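Local structure of proteophosphoglycan (Silicibacter pomeroyi DSS-3, 2RE3) at residues 91-103 with 151-163. The protein is of unknown function, belongs to the DUF1285 family, and is possibly involved in signal transduction. Sequence-based numbering, arbitrary orientation. Where two conformers were deposited one is given.
Sequences VDDAPFVAVDVEV and LEALIDRKSFYRL
The parallel pairing of strands 96-103 and 151-155 joins the two central strands of the mixed sheet in the DUF1285 C-terminal domain, and helix 157-163 follows directly from the second strand. The alternating backbone bonds establish the parallel register: Leu154 N gives to Phe96 O (2.8 Å), Ala98 N to Leu154 O (2.8 Å) and Asp156 N to Ala98 O (3.1 Å, 163° at the hydrogen), the last lying in the carbonyl plane; Phe96 N to Glu152 O is weak. On one face Ala153 CB sits between Phe96 CB and Ala98 CB, while the Phe96 ring brings CE2 to Leu151 CB at 3.7 Å. Val97 and Leu154 point to the other face, where Leu154 also touches Tyr144 of strand 144-148.

Where pairing ends, Asp156 becomes the N-cap of the helix. Its CG lies between the backbone N and the carbonyl carbon (chi1 75°), which turns OD1 back to the first turn, where it accepts from Ser159 N (2.8 Å) and Ser159 OG (2.7 Å) from opposite faces of the carboxylate plane. An alanine here removes the OD1 that accepts both bonds, and is likely to leave Ser159 N without its cap and the Ser159 hydroxyl free to turn.

Beyond it, strand 96-103 has a classic beta bulge, with Val99 and Asp100 both facing Thr115 of strand 111-116. Val101 CG1 lies over the centre of one face of the Arg162 guanidinium, and CG2 meets Leu163 CD2 at 3.8 Å. At the guanidinium edge, Asp100 OD1 forms a salt bridge with Arg162 NH1 (3.2 Å) whose hydrogen bond is weak, the carboxylate and guanidinium planes being 52° apart.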
loop_
_atom_site.group_PDB
_atom_site.type_symbol
_atom_site.label_atom_id
_atom_site.label_comp_id
_atom_site.label_asym_id
_atom_site.label_seq_id
_atom_site.Cartn_x
_atom_site.Cartn_y
_atom_site.Cartn_z
ATOM N N VAL A 91 -4.213 -10.994 1.128
ATOM C CA VAL A 91 -3.501 -9.983 0.366
ATOM C C VAL A 91 -2.251 -10.634 -0.192
ATOM O O VAL A 91 -1.436 -11.154 0.558
ATOM C CB VAL A 91 -3.135 -8.754 1.215
ATOM C CG1 VAL A 91 -2.382 -7.758 0.365
ATOM C CG2 VAL A 91 -4.395 -8.135 1.845
ATOM N N ASP A 92 -2.129 -10.628 -1.513
ATOM C CA ASP A 92 -1.084 -11.369 -2.164
ATOM C C ASP A 92 0.230 -10.752 -1.816
ATOM O O ASP A 92 1.147 -11.458 -1.462
ATOM C CB ASP A 92 -1.274 -11.380 -3.678
ATOM C CG ASP A 92 -2.320 -12.383 -4.113
ATOM O OD1 ASP A 92 -2.764 -13.182 -3.261
ATOM O OD2 ASP A 92 -2.704 -12.355 -5.303
ATOM N N ASP A 93 0.292 -9.429 -1.905
ATOM C CA ASP A 93 1.508 -8.682 -1.646
ATOM C C ASP A 93 1.212 -7.478 -0.726
ATOM O O ASP A 93 1.198 -7.637 0.484
ATOM C CB ASP A 93 2.137 -8.275 -2.982
ATOM C CG ASP A 93 3.564 -7.806 -2.840
ATOM O OD1 ASP A 93 4.068 -7.745 -1.714
ATOM O OD2 ASP A 93 4.196 -7.512 -3.868
ATOM N N ALA A 94 0.962 -6.290 -1.274
ATOM C CA ALA A 94 0.638 -5.145 -0.444
ATOM C C ALA A 94 -0.836 -4.854 -0.647
ATOM O O ALA A 94 -1.398 -5.204 -1.683
ATOM C CB ALA A 94 1.491 -3.955 -0.809
ATOM N N PRO A 95 -1.489 -4.258 0.362
ATOM C CA PRO A 95 -2.888 -3.869 0.206
ATOM C C PRO A 95 -3.110 -2.764 -0.831
ATOM O O PRO A 95 -4.249 -2.573 -1.309
ATOM C CB PRO A 95 -3.276 -3.389 1.604
ATOM C CG PRO A 95 -1.971 -3.074 2.311
ATOM C CD PRO A 95 -0.977 -3.978 1.722
ATOM N N PHE A 96 -2.043 -2.040 -1.176
ATOM C CA PHE A 96 -2.165 -0.938 -2.147
ATOM C C PHE A 96 -1.083 -0.950 -3.208
ATOM O O PHE A 96 -0.023 -1.540 -3.025
ATOM C CB PHE A 96 -2.114 0.397 -1.436
ATOM C CG PHE A 96 -3.169 0.578 -0.376
ATOM C CD1 PHE A 96 -4.503 0.655 -0.715
ATOM C CD2 PHE A 96 -2.807 0.745 0.946
ATOM C CE1 PHE A 96 -5.457 0.861 0.246
ATOM C CE2 PHE A 96 -3.762 0.954 1.926
ATOM C CZ PHE A 96 -5.098 1.009 1.569
ATOM N N VAL A 97 -1.377 -0.315 -4.325
ATOM C CA VAL A 97 -0.393 -0.030 -5.325
ATOM C C VAL A 97 -0.260 1.487 -5.425
ATOM O O VAL A 97 -1.259 2.173 -5.556
ATOM C CB VAL A 97 -0.791 -0.595 -6.699
ATOM C CG1 VAL A 97 0.057 0.041 -7.791
ATOM C CG2 VAL A 97 -0.659 -2.139 -6.714
ATOM N N ALA A 98 0.973 1.988 -5.358
ATOM C CA ALA A 98 1.289 3.396 -5.627
ATOM C C ALA A 98 1.329 3.604 -7.135
ATOM O O ALA A 98 2.170 3.007 -7.817
ATOM C CB ALA A 98 2.659 3.788 -5.007
ATOM N N VAL A 99 0.440 4.445 -7.653
ATOM C CA VAL A 99 0.346 4.663 -9.098
ATOM C C VAL A 99 0.875 6.000 -9.576
ATOM O O VAL A 99 0.964 6.236 -10.772
ATOM C CB VAL A 99 -1.095 4.554 -9.583
ATOM C CG1 VAL A 99 -1.609 3.106 -9.347
ATOM C CG2 VAL A 99 -1.969 5.636 -8.907
ATOM N N ASP A 100 1.223 6.874 -8.653
ATOM C CA ASP A 100 1.755 8.173 -9.005
ATOM C C ASP A 100 2.738 8.640 -7.946
ATOM O O ASP A 100 2.601 8.311 -6.774
ATOM C CB ASP A 100 0.611 9.178 -9.147
ATOM C CG ASP A 100 0.955 10.319 -10.063
ATOM O OD1 ASP A 100 1.937 10.180 -10.816
ATOM O OD2 ASP A 100 0.244 11.350 -10.036
ATOM N N VAL A 101 3.752 9.383 -8.366
ATOM C CA VAL A 101 4.666 10.009 -7.425
ATOM C C VAL A 101 4.918 11.407 -7.943
ATOM O O VAL A 101 5.049 11.613 -9.149
ATOM C CB VAL A 101 6.001 9.235 -7.255
ATOM C CG1 VAL A 101 6.684 9.005 -8.600
ATOM C CG2 VAL A 101 6.935 9.990 -6.312
ATOM N N GLU A 102 4.990 12.346 -7.002
ATOM C CA GLU A 102 5.184 13.767 -7.256
ATOM C C GLU A 102 6.447 14.199 -6.482
ATOM O O GLU A 102 6.586 13.844 -5.299
ATOM C CB GLU A 102 3.943 14.513 -6.738
ATOM C CG GLU A 102 4.032 16.035 -6.729
ATOM C CD GLU A 102 3.562 16.656 -5.410
ATOM O OE1 GLU A 102 2.336 16.611 -5.117
ATOM O OE2 GLU A 102 4.433 17.204 -4.692
ATOM N N VAL A 103 7.367 14.929 -7.123
ATOM C CA VAL A 103 8.547 15.451 -6.401
ATOM C C VAL A 103 8.396 16.932 -6.111
ATOM O O VAL A 103 7.857 17.677 -6.916
ATOM C CB VAL A 103 9.871 15.412 -7.188
ATOM C CG1 VAL A 103 10.968 14.863 -6.281
ATOM C CG2 VAL A 103 9.765 14.651 -8.486
ATOM N N LEU A 151 -0.145 -0.316 6.560
ATOM C CA LEU A 151 -0.618 -0.684 5.260
ATOM C C LEU A 151 0.336 -0.027 4.258
ATOM O O LEU A 151 0.497 1.194 4.263
ATOM C CB LEU A 151 -2.028 -0.188 5.041
ATOM C CG LEU A 151 -3.084 -0.584 6.067
ATOM C CD1 LEU A 151 -4.343 0.194 5.726
ATOM C CD2 LEU A 151 -3.334 -2.106 6.094
ATOM N N GLU A 152 0.956 -0.842 3.409
ATOM C CA GLU A 152 1.916 -0.369 2.473
ATOM C C GLU A 152 1.384 -0.407 1.055
ATOM O O GLU A 152 0.497 -1.182 0.752
ATOM C CB GLU A 152 3.158 -1.225 2.541
ATOM C CG GLU A 152 3.984 -0.999 3.763
ATOM C CD GLU A 152 5.244 -1.830 3.728
ATOM O OE1 GLU A 152 5.129 -3.063 3.573
ATOM O OE2 GLU A 152 6.338 -1.240 3.834
ATOM N N ALA A 153 1.969 0.447 0.208
ATOM C CA ALA A 153 1.737 0.449 -1.217
ATOM C C ALA A 153 2.980 -0.103 -1.978
ATOM O O ALA A 153 4.123 0.351 -1.781
ATOM C CB ALA A 153 1.421 1.862 -1.672
ATOM N N LEU A 154 2.751 -1.071 -2.854
ATOM C CA LEU A 154 3.775 -1.501 -3.797
ATOM C C LEU A 154 3.890 -0.427 -4.869
ATOM O O LEU A 154 2.881 -0.040 -5.465
ATOM C CB LEU A 154 3.401 -2.823 -4.451
ATOM C CG LEU A 154 4.419 -3.409 -5.415
ATOM C CD1 LEU A 154 5.676 -3.834 -4.663
ATOM C CD2 LEU A 154 3.800 -4.597 -6.151
ATOM N N ILE A 155 5.115 0.043 -5.110
ATOM C CA ILE A 155 5.351 1.101 -6.095
ATOM C C ILE A 155 5.342 0.467 -7.493
ATOM O O ILE A 155 6.116 -0.444 -7.742
ATOM C CB ILE A 155 6.690 1.840 -5.789
ATOM C CG1 ILE A 155 6.590 2.575 -4.453
ATOM C CG2 ILE A 155 7.027 2.859 -6.842
ATOM C CD1 ILE A 155 7.924 2.876 -3.854
ATOM N N ASP A 156 4.451 0.925 -8.376
ATOM C CA ASP A 156 4.294 0.325 -9.730
ATOM C C ASP A 156 5.434 0.735 -10.668
ATOM O O ASP A 156 6.198 1.633 -10.341
ATOM C CB ASP A 156 2.925 0.669 -10.346
ATOM C CG ASP A 156 2.828 2.128 -10.849
ATOM O OD1 ASP A 156 3.802 2.891 -10.696
ATOM O OD2 ASP A 156 1.772 2.519 -11.414
ATOM N N ARG A 157 5.536 0.076 -11.826
ATOM C CA ARG A 157 6.665 0.268 -12.779
ATOM C C ARG A 157 6.806 1.718 -13.189
ATOM O O ARG A 157 7.883 2.297 -13.090
ATOM C CB ARG A 157 6.512 -0.585 -14.059
ATOM C CG ARG A 157 6.205 -2.094 -13.862
ATOM C CD ARG A 157 7.119 -2.791 -12.819
ATOM N NE ARG A 157 8.503 -3.038 -13.261
ATOM C CZ ARG A 157 9.578 -3.057 -12.461
ATOM N NH1 ARG A 157 9.478 -2.820 -11.155
ATOM N NH2 ARG A 157 10.777 -3.302 -12.981
ATOM N N LYS A 158 5.717 2.310 -13.647
ATOM C CA LYS A 158 5.781 3.686 -14.108
ATOM C C LYS A 158 6.384 4.582 -13.004
ATOM O O LYS A 158 7.344 5.313 -13.259
ATOM C CB LYS A 158 4.412 4.191 -14.588
ATOM C CG LYS A 158 4.452 5.611 -15.142
ATOM C CD LYS A 158 3.468 5.878 -16.313
ATOM C CE LYS A 158 2.130 6.494 -15.888
ATOM N NZ LYS A 158 1.481 7.197 -17.061
ATOM N N SER A 159 5.853 4.505 -11.785
ATOM C CA SER A 159 6.391 5.304 -10.673
ATOM C C SER A 159 7.841 4.890 -10.298
ATOM O O SER A 159 8.693 5.747 -10.017
ATOM C CB SER A 159 5.463 5.248 -9.461
ATOM O OG SER A 159 4.095 5.433 -9.839
ATOM N N PHE A 160 8.145 3.599 -10.350
ATOM C CA PHE A 160 9.489 3.156 -10.042
ATOM C C PHE A 160 10.516 3.759 -10.991
ATOM O O PHE A 160 11.568 4.236 -10.587
ATOM C CB PHE A 160 9.575 1.642 -10.093
ATOM C CG PHE A 160 10.930 1.114 -9.762
ATOM C CD1 PHE A 160 11.414 1.190 -8.461
ATOM C CD2 PHE A 160 11.736 0.555 -10.745
ATOM C CE1 PHE A 160 12.686 0.700 -8.140
ATOM C CE2 PHE A 160 13.005 0.064 -10.433
ATOM C CZ PHE A 160 13.472 0.132 -9.131
ATOM N N TYR A 161 10.221 3.744 -12.272
ATOM C CA TYR A 161 11.205 4.208 -13.222
ATOM C C TYR A 161 11.396 5.710 -13.122
ATOM O O TYR A 161 12.509 6.200 -13.255
ATOM C CB TYR A 161 10.890 3.669 -14.623
ATOM C CG TYR A 161 11.406 2.245 -14.766
ATOM C CD1 TYR A 161 12.763 1.966 -14.559
ATOM C CD2 TYR A 161 10.562 1.181 -15.062
ATOM C CE1 TYR A 161 13.266 0.675 -14.656
ATOM C CE2 TYR A 161 11.068 -0.132 -15.166
ATOM C CZ TYR A 161 12.424 -0.366 -14.958
ATOM O OH TYR A 161 12.980 -1.617 -15.042
ATOM N N ARG A 162 10.349 6.445 -12.784
ATOM C CA ARG A 162 10.511 7.869 -12.498
ATOM C C ARG A 162 11.345 8.113 -11.236
ATOM O O ARG A 162 12.083 9.075 -11.177
ATOM C CB ARG A 162 9.154 8.562 -12.381
ATOM C CG ARG A 162 8.339 8.560 -13.692
ATOM C CD ARG A 162 6.937 9.127 -13.452
ATOM N NE ARG A 162 7.026 10.474 -12.873
ATOM C CZ ARG A 162 6.035 11.128 -12.262
ATOM N NH1 ARG A 162 4.825 10.581 -12.140
ATOM N NH2 ARG A 162 6.262 12.350 -11.768
ATOM N N LEU A 163 11.233 7.246 -10.236
ATOM C CA LEU A 163 12.067 7.340 -9.038
ATOM C C LEU A 163 13.553 7.039 -9.322
ATOM O O LEU A 163 14.428 7.676 -8.775
ATOM C CB LEU A 163 11.560 6.412 -7.939
ATOM C CG LEU A 163 10.269 6.756 -7.193
ATOM C CD1 LEU A 163 10.068 5.786 -6.014
ATOM C CD2 LEU A 163 10.264 8.212 -6.710
#